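Side-chain contact in putative polyketide cyclase (Acidithiobacillus ferrooxidans, PDB 3F9S), which is a putative polyketide cyclase of the SnoaL-like family, probably acting as a lyase on a substrate not yet identified: residues Arg17-Trp20 against Glu26-Asp29. Residues are numbered along the deposited sequence; the frame is centred on the assembly and turned at random. Where two conformers were deposited one is given.
Sequences REVW and EASD
The C-terminal end of helix 8-21 packs here against the turn 26-29, which begins four residues after the helix ends. V19 and A27 are the facing pair, with CA atoms 6.1 Å apart. V19 presents both methyls to the turn. CG1 is anti to the backbone N (chi1 175°), which puts CG2 beside that N and both branches before S28. CG2 lies 3.6 Å from S28 N and 4.0 Å from A27 CB. CG1 meets S28 OG at 3.7 Å, and CG2 is equally near that hydroxyl. These are van der Waals contacts, and no hydrogen bond links the two segments. S28 OG is instead hydrogen-bonded to the carbonyl of I25. V19 CG1 also sits over one face of the W20 ring, 3.5 Å above its plane and offset toward the rim. In this SnoaL-like chain, of the NTF2 clan, the turn leads from the first long helix toward strand 36-40 of the mixed sheet, while helix 53-66 touches W20 and S28. The methyl of A27 points back at helix 8-21. E18 runs alongside it, extended beyond CG (chi2 179°), with CB 4.1 Å and OE1 3.6 Å from A27 CB. That oxygen also takes a hydrogen bond with Y31 OH and a salt bridge with K30, which probably keep the carboxylate charged.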
# COMPACT_ATOMS: atom_id res chain seq x y z
N ARG A 17 -16.52 -7.77 -1.01
CA ARG A 17 -17.18 -8.86 -0.33
C ARG A 17 -17.52 -9.99 -1.29
O ARG A 17 -17.11 -11.14 -1.07
CB ARG A 17 -18.44 -8.36 0.37
CG ARG A 17 -19.09 -9.41 1.21
CD ARG A 17 -20.33 -8.88 1.87
NE ARG A 17 -21.02 -9.96 2.58
CZ ARG A 17 -22.21 -9.85 3.16
NH1 ARG A 17 -22.89 -8.70 3.17
NH2 ARG A 17 -22.73 -10.91 3.77
N GLU A 18 -18.25 -9.66 -2.35
CA GLU A 18 -18.73 -10.68 -3.28
C GLU A 18 -17.67 -11.38 -4.08
O GLU A 18 -17.61 -12.61 -4.13
CB GLU A 18 -19.76 -10.08 -4.23
CG GLU A 18 -21.03 -9.67 -3.54
CD GLU A 18 -22.06 -9.05 -4.48
OE1 GLU A 18 -21.74 -8.74 -5.65
OE2 GLU A 18 -23.20 -8.86 -4.01
N VAL A 19 -16.83 -10.58 -4.73
CA VAL A 19 -15.82 -11.15 -5.61
C VAL A 19 -14.63 -11.70 -4.84
O VAL A 19 -14.26 -12.86 -5.01
CB VAL A 19 -15.32 -10.13 -6.64
CG1 VAL A 19 -14.17 -10.71 -7.49
CG2 VAL A 19 -16.48 -9.68 -7.53
N TRP A 20 -14.06 -10.88 -3.96
CA TRP A 20 -12.79 -11.21 -3.33
C TRP A 20 -12.84 -11.99 -2.06
O TRP A 20 -11.94 -12.79 -1.82
CB TRP A 20 -11.96 -9.94 -3.18
CG TRP A 20 -11.49 -9.54 -4.51
CD1 TRP A 20 -12.07 -8.64 -5.34
CD2 TRP A 20 -10.43 -10.16 -5.24
NE1 TRP A 20 -11.39 -8.61 -6.53
CE2 TRP A 20 -10.38 -9.54 -6.50
CE3 TRP A 20 -9.49 -11.16 -4.94
CZ2 TRP A 20 -9.42 -9.87 -7.47
CZ3 TRP A 20 -8.55 -11.51 -5.91
CH2 TRP A 20 -8.53 -10.86 -7.16
N GLU A 26 -18.19 -14.39 -10.96
CA GLU A 26 -19.11 -13.84 -11.95
C GLU A 26 -19.74 -12.50 -11.55
O GLU A 26 -20.13 -11.74 -12.42
CB GLU A 26 -20.15 -14.89 -12.37
CG GLU A 26 -19.52 -16.19 -12.93
CD GLU A 26 -18.53 -15.93 -14.07
OE1 GLU A 26 -18.92 -15.22 -15.01
OE2 GLU A 26 -17.36 -16.42 -14.02
N ALA A 27 -19.78 -12.20 -10.25
CA ALA A 27 -20.22 -10.88 -9.77
C ALA A 27 -19.33 -9.76 -10.30
O ALA A 27 -19.75 -8.60 -10.30
CB ALA A 27 -20.29 -10.82 -8.26
N SER A 28 -18.10 -10.08 -10.73
CA SER A 28 -17.23 -9.12 -11.43
C SER A 28 -17.93 -8.41 -12.58
O SER A 28 -17.64 -7.26 -12.85
CB SER A 28 -16.00 -9.83 -12.00
OG SER A 28 -15.30 -10.49 -10.97
N ASP A 29 -18.84 -9.10 -13.25
CA ASP A 29 -19.65 -8.50 -14.31
C ASP A 29 -20.39 -7.23 -13.89
O ASP A 29 -20.64 -6.39 -14.73
CB ASP A 29 -20.68 -9.49 -14.85
CG ASP A 29 -20.06 -10.67 -15.57
OD1 ASP A 29 -18.84 -10.70 -15.80
OD2 ASP A 29 -20.83 -11.59 -15.91